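GH86A beta-porphyranase (Bacteroides plebeius, PDB 4AW7) cleaves the sulfated red-seaweed polysaccharide porphyran at beta-1,4 linkages between D-galactose and L-galactose-6-sulfate, releasing mostly a disaccharide. Local coordinates at residues 30-35 and 307-312; 125-130 and 176-181; 471-476 and 584-589. All blocks are in the same frame, centred on the assembly; numbering follows the deposited sequence. Where two conformers were deposited one is given.

Interaction 1: 30-35 and 307-312; sequences RFLSGV and RQDNLF
The carboxylate of Asp-309 meets the turn at residues 32-35 through both oxygens. Ser-33 OG donates to Asp-309 OD2 at 2.9 Å, nearly head-on to the C-O bond, while Asp-309 OD1 lies 3.7 Å from Leu-32 CB and also forms a salt bridge with Arg-473. The amide of Gln-308 meets both methyls of Val-35: NE2 stands 3.6 Å from Val-35 CG2 and 3.8 Å from Val-35 CG1. Its polar atoms bond elsewhere, OE1 to Arg-372 and NE2 to the carbonyl of Glu-37. At the edge of the Phe-31 ring, in its plane, is the backbone N of Val-35.

The backbones set Asp-309 CB 3.4 Å from Leu-32 O. With CG between the backbone N and the carbonyl carbon (chi1 55°), the carboxylate swings to Ser-33. Leu-32 CD1 approaches Gln-308 N at 3.9 Å. Ser-33, with its positive phi, and Gly-34 form the corner of a type II' turn, closed by bonds in both directions between Leu-32 and Val-35. This turn ends a beta-sandwich strand and abuts the 3-10 turn that leads from helix 293-305 into strand 311-316, an alpha-to-beta connection of a (beta/alpha)8 barrel.

Interaction 2: 125-130 and 176-181; sequences AWSAEY and KHIHNN
His-177 lays its imidazole flat on the backbone of Ala-125. Its CB is 4.1 Å from Ala-128 CB, a methyl that also reaches the carbonyl of His-177. From there the first torsion (chi1 -75°) places CG anti to the carbonyl carbon, and chi2 of 85° turns the ring broadside. Ala-125 N then stands 3.4 Å above the ring plane, over its centre. Along one side of the ring, CD2 comes within 3.5 Å of Ala-125 CA, and NE2 lies 3.9 Å from Ala-125 CB. On the other side, ND1 is hydrogen-bonded to the carbonyl of Ser-173, one turn earlier in its own helix, which fixes the ring's rotation while its face rests on the neighbour.

The two helices, 120-132 and 160-179, flank strand 136-142 in sequence and belong to the outer layer of the (beta/alpha)8 barrel. Small residues on helix 120-132, Ala-125 and Ala-128, let the helices come close: the CA atoms of Ala-128 and Ile-178 are 5.0 Å apart. No hydrogen bond joins the two segments, although one turn before Ala-125, Gln-121 OE1 accepts a hydrogen bond from Lys-176 NZ.

Deeper in the interface, Ile-178 leaves its helix beside the contact, and its longer, extended branch carries CG1 and CD1 nearer to helix 120-132. CG1 is 3.8 Å from Ser-127 OG, and CD1 is nearly as close. In the conformer described here, that hydroxyl bonds to the carbonyl of Gly-124 in its own helix, leaving its contact with the isoleucine one of van der Waals type. Past the last helical turn, Asn-181 extends its amide toward helix 120-132, where ND2 remains 4.1 Å from Ala-128 O, too far for a bond; that carbonyl accepts from Ser-132 OG instead.

Interaction 3: 471-476 and 584-589; sequences IIRNKY and QVEKYT
Two donors grip the carbonyl oxygen of Lys-587 from opposite faces of its plane. Ile-472 N reaches Lys-587 O at 2.9 Å from 39° out of the plane, and Thr-589 OG1 bonds to the same oxygen at 2.9 Å from the other face. The CA-H of Ile-471 adds a weaker approach. Lys-587 N returns the bond to Ile-472 O, completing a hydrogen-bonded antiparallel pair. Two residues on, Asn-474 N to Val-585 O (2.8 Å) and its reciprocal bond form the next hydrogen-bonded pair.

Strands 469-484 and 577-589 are adjacent in a five-stranded mixed sheet of the C-terminal beta-sandwich region, flanked by 29-32 and 503-514. Of its two faces, the one bearing Ile-471, Arg-473, Glu-586 and Tyr-588 carries a CH-pi contact: Ile-471 CD1 sits 4.2 Å from the centroid of the Tyr-588 ring, 21° off the normal. Arg-473 bends at chi2 (-83°) and again at chi3, crossing the extended Gln-584 at about a right angle, with Arg-473 CD 3.6 Å from Gln-584 OE1. A water bridges Arg-473 NE and Gln-584 OE1, lying in the guanidinium plane at its edge, while NH2 bonds to the carbonyl of Glu-306. The carboxylate of Glu-586, in the conformer described, is held by salt bridges to Arg-30 and Arg-504.

On the opposite face, Ile-472 CD1 packs 3.6 Å from Thr-589 CB, their side chains roughly perpendicular. Farther along, Val-585 CG2 meets the edge of the Tyr-476 ring, 3.7 Å from CE2.

Overall arrangement
Interactions 1 and 3 form one continuous region, their centres about 11 Å apart: strand 29-32 pairs with 469-484 through the 2.8 Å approach of Phe-31 O to Arg-473 N, a probable hydrogen bond, and the salt bridge of Asp-309 OD1 with Arg-473 NH2, 2.9 Å, ties that sheet to the barrel. Interaction 2 is nested in the chain between the segments of interaction 1, yet its centre lies about 29 Å from that of interaction 1 and about 39 Å from that of interaction 3. None forms part of the active site; in interaction 2, the Ser-127 side chain is about 14 Å from a bound sulfated galactose and that of Ile-178 about 12 Å from a potassium ion.

Interaction 1: 30-35 and 307-312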
loop_
_atom_site.group_PDB
_atom_site.type_symbol
_atom_site.label_atom_id
_atom_site.label_comp_id
_atom_site.label_asym_id
_atom_site.label_seq_id
_atom_site.Cartn_x
_atom_site.Cartn_y
_atom_site.Cartn_z
ATOM N N ARG A 30 13.660 -16.318 -2.573
ATOM C CA ARG A 30 13.730 -15.108 -1.766
ATOM C C ARG A 30 12.553 -15.058 -0.805
ATOM O O ARG A 30 11.407 -15.380 -1.165
ATOM C CB ARG A 30 13.807 -13.863 -2.662
ATOM C CG ARG A 30 13.856 -12.533 -1.903
ATOM C CD ARG A 30 14.455 -11.432 -2.765
ATOM N NE ARG A 30 14.433 -10.141 -2.086
ATOM C CZ ARG A 30 13.437 -9.268 -2.144
ATOM N NH1 ARG A 30 12.334 -9.506 -2.868
ATOM N NH2 ARG A 30 13.547 -8.143 -1.441
ATOM N N PHE A 31 12.845 -14.657 0.438
ATOM C CA PHE A 31 11.850 -14.478 1.473
ATOM C C PHE A 31 11.838 -13.048 1.934
ATOM O O PHE A 31 12.894 -12.402 2.050
ATOM C CB PHE A 31 12.186 -15.339 2.719
ATOM C CG PHE A 31 11.968 -16.816 2.533
ATOM C CD1 PHE A 31 12.897 -17.585 1.892
ATOM C CD2 PHE A 31 10.816 -17.414 3.006
ATOM C CE1 PHE A 31 12.649 -18.965 1.740
ATOM C CE2 PHE A 31 10.593 -18.776 2.859
ATOM C CZ PHE A 31 11.545 -19.533 2.234
ATOM N N LEU A 32 10.641 -12.546 2.220
ATOM C CA LEU A 32 10.438 -11.343 3.021
ATOM C C LEU A 32 10.145 -11.850 4.394
ATOM O O LEU A 32 9.058 -12.357 4.670
ATOM C CB LEU A 32 9.278 -10.496 2.452
ATOM C CG LEU A 32 9.367 -10.128 0.978
ATOM C CD1 LEU A 32 8.189 -9.267 0.574
ATOM C CD2 LEU A 32 10.667 -9.493 0.578
ATOM N N SER A 33 11.151 -11.794 5.263
ATOM C CA SER A 33 11.115 -12.451 6.586
ATOM C C SER A 33 10.598 -13.871 6.446
ATOM O O SER A 33 11.284 -14.694 5.860
ATOM C CB SER A 33 10.376 -11.628 7.606
ATOM O OG SER A 33 10.866 -10.365 7.617
ATOM N N GLY A 34 9.432 -14.187 6.977
ATOM C CA GLY A 34 8.903 -15.556 6.948
ATOM C C GLY A 34 8.164 -16.002 5.708
ATOM O O GLY A 34 7.736 -17.138 5.687
ATOM N N VAL A 35 7.996 -15.182 4.682
ATOM C CA VAL A 35 7.167 -15.555 3.541
ATOM C C VAL A 35 7.894 -15.375 2.235
ATOM O O VAL A 35 8.509 -14.337 1.988
ATOM C CB VAL A 35 5.800 -14.832 3.561
ATOM C CG1 VAL A 35 5.919 -13.323 3.328
ATOM C CG2 VAL A 35 4.784 -15.455 2.582
ATOM N N ARG A 307 6.453 -5.278 0.822
ATOM C CA ARG A 307 6.006 -5.176 2.198
ATOM C C ARG A 307 5.077 -6.337 2.605
ATOM O O ARG A 307 4.379 -6.258 3.619
ATOM C CB ARG A 307 5.308 -3.845 2.462
ATOM C CG ARG A 307 6.173 -2.638 2.160
ATOM C CD ARG A 307 5.497 -1.385 2.606
ATOM N NE ARG A 307 6.246 -0.200 2.194
ATOM C CZ ARG A 307 7.028 0.561 2.959
ATOM N NH1 ARG A 307 7.143 0.347 4.261
ATOM N NH2 ARG A 307 7.665 1.578 2.400
ATOM N N GLN A 308 5.030 -7.407 1.804
ATOM C CA GLN A 308 3.991 -8.423 2.019
ATOM C C GLN A 308 3.963 -8.970 3.447
ATOM O O GLN A 308 2.897 -9.268 3.990
ATOM C CB GLN A 308 4.138 -9.573 1.024
ATOM C CG GLN A 308 2.915 -10.469 0.990
ATOM C CD GLN A 308 3.129 -11.678 0.125
ATOM O OE1 GLN A 308 3.251 -11.571 -1.102
ATOM N NE2 GLN A 308 3.154 -12.860 0.751
ATOM N N ASP A 309 5.135 -9.143 4.039
ATOM C CA ASP A 309 5.271 -9.662 5.384
ATOM C C ASP A 309 4.763 -8.725 6.453
ATOM O O ASP A 309 4.603 -9.151 7.608
ATOM C CB ASP A 309 6.720 -10.060 5.697
ATOM C CG ASP A 309 7.733 -8.972 5.481
ATOM O OD1 ASP A 309 7.550 -8.080 4.649
ATOM O OD2 ASP A 309 8.799 -9.042 6.142
ATOM N N ASN A 310 4.530 -7.472 6.107
ATOM C CA ASN A 310 3.908 -6.503 7.010
ATOM C C ASN A 310 2.679 -5.823 6.409
ATOM O O ASN A 310 2.388 -4.669 6.724
ATOM C CB ASN A 310 4.910 -5.447 7.477
ATOM C CG ASN A 310 4.444 -4.765 8.755
ATOM O OD1 ASN A 310 3.909 -5.415 9.655
ATOM N ND2 ASN A 310 4.555 -3.408 8.809
ATOM N N LEU A 311 1.945 -6.546 5.572
ATOM C CA LEU A 311 0.799 -5.983 4.844
ATOM C C LEU A 311 -0.383 -6.923 4.999
ATOM O O LEU A 311 -0.350 -8.062 4.553
ATOM C CB LEU A 311 1.148 -5.798 3.375
ATOM C CG LEU A 311 0.023 -5.168 2.511
ATOM C CD1 LEU A 311 -0.171 -3.676 2.800
ATOM C CD2 LEU A 311 0.344 -5.390 1.028
ATOM N N PHE A 312 -1.461 -6.432 5.613
ATOM C CA PHE A 312 -2.678 -7.217 5.637
ATOM C C PHE A 312 -3.344 -7.371 4.263
ATOM O O PHE A 312 -3.767 -8.468 3.852
ATOM C CB PHE A 312 -3.744 -6.586 6.557
ATOM C CG PHE A 312 -3.558 -6.797 8.040
ATOM C CD1 PHE A 312 -3.160 -7.980 8.582
ATOM C CD2 PHE A 312 -3.889 -5.780 8.920
ATOM C CE1 PHE A 312 -3.071 -8.162 9.958
ATOM C CE2 PHE A 312 -3.804 -5.950 10.292
ATOM C CZ PHE A 312 -3.408 -7.136 10.803
#

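Interaction 2: 125-130 and 176-181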
loop_
_atom_site.group_PDB
_atom_site.type_symbol
_atom_site.label_atom_id
_atom_site.label_comp_id
_atom_site.label_asym_id
_atom_site.label_seq_id
_atom_site.Cartn_x
_atom_site.Cartn_y
_atom_site.Cartn_z
ATOM N N ALA A 125 -19.104 -0.979 22.228
ATOM C CA ALA A 125 -19.876 -2.172 22.589
ATOM C C ALA A 125 -20.799 -2.604 21.476
ATOM O O ALA A 125 -20.955 -3.805 21.217
ATOM C CB ALA A 125 -20.677 -1.917 23.896
ATOM N N TRP A 126 -21.402 -1.659 20.772
ATOM C CA TRP A 126 -22.311 -1.977 19.706
ATOM C C TRP A 126 -21.567 -2.677 18.572
ATOM O O TRP A 126 -22.116 -3.597 17.978
ATOM C CB TRP A 126 -23.063 -0.737 19.197
ATOM C CG TRP A 126 -23.791 -0.999 17.965
ATOM C CD1 TRP A 126 -23.510 -0.501 16.733
ATOM C CD2 TRP A 126 -24.872 -1.937 17.784
ATOM N NE1 TRP A 126 -24.357 -1.022 15.806
ATOM C CE2 TRP A 126 -25.221 -1.901 16.420
ATOM C CE3 TRP A 126 -25.601 -2.769 18.653
ATOM C CZ2 TRP A 126 -26.243 -2.706 15.888
ATOM C CZ3 TRP A 126 -26.623 -3.551 18.123
ATOM C CH2 TRP A 126 -26.925 -3.520 16.761
ATOM N N SER A 127 -20.366 -2.232 18.190
ATOM C CA SER A 127 -19.673 -2.935 17.116
ATOM C C SER A 127 -19.523 -4.399 17.471
ATOM O O SER A 127 -19.723 -5.266 16.622
ATOM C CB SER A 127 -18.319 -2.303 16.783
ATOM O OG SER A 127 -17.339 -2.427 17.808
ATOM N N ALA A 128 -19.135 -4.679 18.714
ATOM C CA ALA A 128 -18.961 -6.068 19.158
ATOM C C ALA A 128 -20.267 -6.828 19.222
ATOM O O ALA A 128 -20.322 -7.984 18.839
ATOM C CB ALA A 128 -18.196 -6.144 20.444
ATOM N N GLU A 129 -21.346 -6.174 19.648
ATOM C CA GLU A 129 -22.627 -6.840 19.680
ATOM C C GLU A 129 -23.149 -7.155 18.253
ATOM O O GLU A 129 -23.656 -8.253 17.992
ATOM C CB GLU A 129 -23.570 -5.955 20.502
ATOM C CG GLU A 129 -25.012 -6.398 20.600
ATOM C CD GLU A 129 -25.259 -7.622 21.478
ATOM O OE1 GLU A 129 -24.316 -8.138 22.099
ATOM O OE2 GLU A 129 -26.439 -8.021 21.550
ATOM N N TYR A 130 -23.013 -6.203 17.339
ATOM C CA TYR A 130 -23.445 -6.360 15.973
ATOM C C TYR A 130 -22.681 -7.526 15.326
ATOM O O TYR A 130 -23.297 -8.450 14.789
ATOM C CB TYR A 130 -23.151 -5.061 15.185
ATOM C CG TYR A 130 -23.465 -5.162 13.714
ATOM C CD1 TYR A 130 -24.773 -5.154 13.261
ATOM C CD2 TYR A 130 -22.442 -5.267 12.758
ATOM C CE1 TYR A 130 -25.055 -5.235 11.910
ATOM C CE2 TYR A 130 -22.734 -5.339 11.428
ATOM C CZ TYR A 130 -24.032 -5.331 11.004
ATOM O OH TYR A 130 -24.359 -5.418 9.673
ATOM N N LYS A 176 -10.990 -2.151 21.318
ATOM C CA LYS A 176 -11.004 -2.745 22.643
ATOM C C LYS A 176 -12.151 -3.728 22.788
ATOM O O LYS A 176 -11.967 -4.884 23.274
ATOM C CB LYS A 176 -11.120 -1.661 23.702
ATOM C CG LYS A 176 -11.013 -2.228 25.107
ATOM C CD LYS A 176 -11.157 -1.115 26.147
ATOM C CE LYS A 176 -12.601 -0.593 26.206
ATOM N NZ LYS A 176 -12.861 0.381 27.325
ATOM N N HIS A 177 -13.335 -3.320 22.375
ATOM C CA HIS A 177 -14.508 -4.175 22.551
ATOM C C HIS A 177 -14.481 -5.415 21.662
ATOM O O HIS A 177 -14.821 -6.512 22.100
ATOM C CB HIS A 177 -15.788 -3.394 22.325
ATOM C CG HIS A 177 -16.151 -2.472 23.455
ATOM N ND1 HIS A 177 -15.648 -1.198 23.584
ATOM C CD2 HIS A 177 -17.023 -2.637 24.476
ATOM C CE1 HIS A 177 -16.182 -0.624 24.649
ATOM N NE2 HIS A 177 -17.029 -1.473 25.205
ATOM N N ILE A 178 -14.059 -5.273 20.414
ATOM C CA ILE A 178 -13.951 -6.414 19.512
ATOM C C ILE A 178 -12.939 -7.423 20.063
ATOM O O ILE A 178 -13.208 -8.657 20.121
ATOM C CB ILE A 178 -13.657 -5.948 18.076
ATOM C CG1 ILE A 178 -14.943 -5.346 17.496
ATOM C CG2 ILE A 178 -13.152 -7.147 17.225
ATOM C CD1 ILE A 178 -14.827 -4.803 16.088
ATOM N N HIS A 179 -11.776 -6.954 20.480
ATOM C CA HIS A 179 -10.747 -7.866 20.977
ATOM C C HIS A 179 -11.135 -8.550 22.285
ATOM O O HIS A 179 -10.680 -9.673 22.567
ATOM C CB HIS A 179 -9.410 -7.190 21.128
ATOM C CG HIS A 179 -8.838 -6.731 19.822
ATOM N ND1 HIS A 179 -8.137 -5.548 19.686
ATOM C CD2 HIS A 179 -8.891 -7.287 18.588
ATOM C CE1 HIS A 179 -7.763 -5.412 18.421
ATOM N NE2 HIS A 179 -8.217 -6.443 17.729
ATOM N N ASN A 180 -11.965 -7.896 23.082
ATOM C CA ASN A 180 -12.428 -8.499 24.341
ATOM C C ASN A 180 -13.660 -9.365 24.172
ATOM O O ASN A 180 -14.177 -9.886 25.166
ATOM C CB ASN A 180 -12.709 -7.398 25.387
ATOM C CG ASN A 180 -11.452 -6.891 26.067
ATOM O OD1 ASN A 180 -10.472 -7.631 26.258
ATOM N ND2 ASN A 180 -11.507 -5.631 26.536
ATOM N N ASN A 181 -14.118 -9.583 22.941
ATOM C CA ASN A 181 -15.228 -10.483 22.636
ATOM C C ASN A 181 -14.612 -11.781 22.082
ATOM O O ASN A 181 -14.054 -11.789 20.983
ATOM C CB ASN A 181 -16.212 -9.849 21.639
ATOM C CG ASN A 181 -17.410 -10.712 21.392
ATOM O OD1 ASN A 181 -17.295 -11.817 20.842
ATOM N ND2 ASN A 181 -18.577 -10.208 21.740
#

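Interaction 3: 471-476 and 584-589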
loop_
_atom_site.group_PDB
_atom_site.type_symbol
_atom_site.label_atom_id
_atom_site.label_comp_id
_atom_site.label_asym_id
_atom_site.label_seq_id
_atom_site.Cartn_x
_atom_site.Cartn_y
_atom_site.Cartn_z
ATOM N N ILE A 471 17.617 -16.471 0.035
ATOM C CA ILE A 471 18.045 -15.180 0.548
ATOM C C ILE A 471 16.861 -14.588 1.294
ATOM O O ILE A 471 15.713 -14.661 0.796
ATOM C CB ILE A 471 18.584 -14.272 -0.578
ATOM C CG1 ILE A 471 19.344 -13.060 -0.007
ATOM C CG2 ILE A 471 17.495 -13.853 -1.587
ATOM C CD1 ILE A 471 20.087 -12.230 -1.082
ATOM N N ILE A 472 17.085 -14.113 2.514
ATOM C CA ILE A 472 16.018 -13.668 3.399
ATOM C C ILE A 472 16.186 -12.180 3.674
ATOM O O ILE A 472 17.223 -11.761 4.180
ATOM C CB ILE A 472 15.969 -14.433 4.742
ATOM C CG1 ILE A 472 15.849 -15.956 4.471
ATOM C CG2 ILE A 472 14.839 -13.895 5.607
ATOM C CD1 ILE A 472 15.757 -16.813 5.734
ATOM N N ARG A 473 15.173 -11.404 3.308
ATOM C CA ARG A 473 15.154 -9.967 3.557
ATOM C C ARG A 473 14.563 -9.676 4.931
ATOM O O ARG A 473 13.425 -10.044 5.210
ATOM C CB ARG A 473 14.343 -9.221 2.491
ATOM C CG ARG A 473 14.433 -7.700 2.577
ATOM C CD ARG A 473 13.520 -7.037 3.556
ATOM N NE ARG A 473 12.127 -6.936 3.127
ATOM C CZ ARG A 473 11.074 -7.321 3.830
ATOM N NH1 ARG A 473 11.177 -8.102 4.876
ATOM N NH2 ARG A 473 9.869 -6.920 3.461
ATOM N N ASN A 474 15.350 -9.059 5.801
ATOM C CA ASN A 474 14.863 -8.578 7.085
ATOM C C ASN A 474 15.076 -7.079 7.163
ATOM O O ASN A 474 16.022 -6.534 6.604
ATOM C CB ASN A 474 15.520 -9.302 8.252
ATOM C CG ASN A 474 14.840 -10.636 8.531
ATOM O OD1 ASN A 474 15.438 -11.697 8.301
ATOM N ND2 ASN A 474 13.605 -10.589 8.989
ATOM N N LYS A 475 14.183 -6.409 7.891
ATOM C CA LYS A 475 14.286 -4.995 8.176
ATOM C C LYS A 475 14.542 -4.811 9.656
ATOM O O LYS A 475 13.939 -5.495 10.490
ATOM C CB LYS A 475 12.971 -4.272 7.801
ATOM C CG LYS A 475 12.735 -4.247 6.305
ATOM C CD LYS A 475 11.425 -3.545 5.956
ATOM C CE LYS A 475 11.199 -3.512 4.493
ATOM N NZ LYS A 475 10.020 -2.708 4.164
ATOM N N TYR A 476 15.409 -3.852 9.959
ATOM C CA TYR A 476 15.794 -3.540 11.330
ATOM C C TYR A 476 15.538 -2.054 11.558
ATOM O O TYR A 476 15.873 -1.227 10.720
ATOM C CB TYR A 476 17.245 -3.891 11.589
ATOM C CG TYR A 476 17.534 -5.337 11.364
ATOM C CD1 TYR A 476 17.304 -6.261 12.358
ATOM C CD2 TYR A 476 18.032 -5.790 10.162
ATOM C CE1 TYR A 476 17.591 -7.598 12.186
ATOM C CE2 TYR A 476 18.274 -7.158 9.958
ATOM C CZ TYR A 476 18.080 -8.048 10.979
ATOM O OH TYR A 476 18.362 -9.392 10.841
ATOM N N GLN A 584 17.921 -2.549 5.765
ATOM C CA GLN A 584 17.411 -3.725 5.053
ATOM C C GLN A 584 18.604 -4.643 4.784
ATOM O O GLN A 584 19.618 -4.186 4.269
ATOM C CB GLN A 584 16.738 -3.354 3.746
ATOM C CG GLN A 584 16.500 -4.603 2.925
ATOM C CD GLN A 584 15.689 -4.377 1.696
ATOM O OE1 GLN A 584 14.508 -4.079 1.801
ATOM N NE2 GLN A 584 16.304 -4.591 0.487
ATOM N N VAL A 585 18.464 -5.889 5.172
ATOM C CA VAL A 585 19.521 -6.895 4.989
ATOM C C VAL A 585 18.922 -8.079 4.219
ATOM O O VAL A 585 17.885 -8.601 4.606
ATOM C CB VAL A 585 20.097 -7.365 6.323
ATOM C CG1 VAL A 585 21.235 -8.338 6.098
ATOM C CG2 VAL A 585 20.574 -6.183 7.182
ATOM N N GLU A 586 19.568 -8.439 3.124
ATOM C CA GLU A 586 19.172 -9.605 2.375
ATOM C C GLU A 586 20.304 -10.618 2.485
ATOM O O GLU A 586 21.371 -10.468 1.892
ATOM C CB GLU A 586 18.894 -9.187 0.973
ATOM C CG GLU A 586 17.699 -8.260 0.862
ATOM C CD GLU A 586 17.491 -7.870 -0.571
ATOM O OE1 GLU A 586 18.326 -7.122 -1.116
ATOM O OE2 GLU A 586 16.544 -8.376 -1.189
ATOM N N LYS A 587 20.069 -11.639 3.312
ATOM C CA LYS A 587 21.130 -12.533 3.749
ATOM C C LYS A 587 20.910 -13.940 3.207
ATOM O O LYS A 587 19.825 -14.519 3.377
ATOM C CB LYS A 587 21.073 -12.602 5.288
ATOM C CG LYS A 587 22.079 -13.541 5.823
ATOM C CD LYS A 587 22.069 -13.542 7.373
ATOM C CE LYS A 587 22.786 -14.769 7.840
ATOM N NZ LYS A 587 22.917 -14.789 9.306
ATOM N N TYR A 588 21.947 -14.521 2.605
ATOM C CA TYR A 588 21.910 -15.910 2.201
ATOM C C TYR A 588 21.746 -16.840 3.388
ATOM O O TYR A 588 22.462 -16.750 4.378
ATOM C CB TYR A 588 23.146 -16.288 1.391
ATOM C CG TYR A 588 23.162 -15.635 0.044
ATOM C CD1 TYR A 588 22.187 -15.931 -0.891
ATOM C CD2 TYR A 588 24.129 -14.727 -0.306
ATOM C CE1 TYR A 588 22.187 -15.356 -2.130
ATOM C CE2 TYR A 588 24.139 -14.111 -1.561
ATOM C CZ TYR A 588 23.152 -14.414 -2.467
ATOM O OH TYR A 588 23.209 -13.811 -3.690
ATOM N N THR A 589 20.770 -17.742 3.292
ATOM C CA THR A 589 20.354 -18.592 4.383
ATOM C C THR A 589 20.019 -19.960 3.810
ATOM O O THR A 589 19.574 -20.111 2.641
ATOM C CB THR A 589 19.147 -17.965 5.160
ATOM O OG1 THR A 589 19.398 -16.583 5.437
ATOM C CG2 THR A 589 18.824 -18.704 6.434
HETATM O O HOH W 1 11.850 -5.047 0.985
#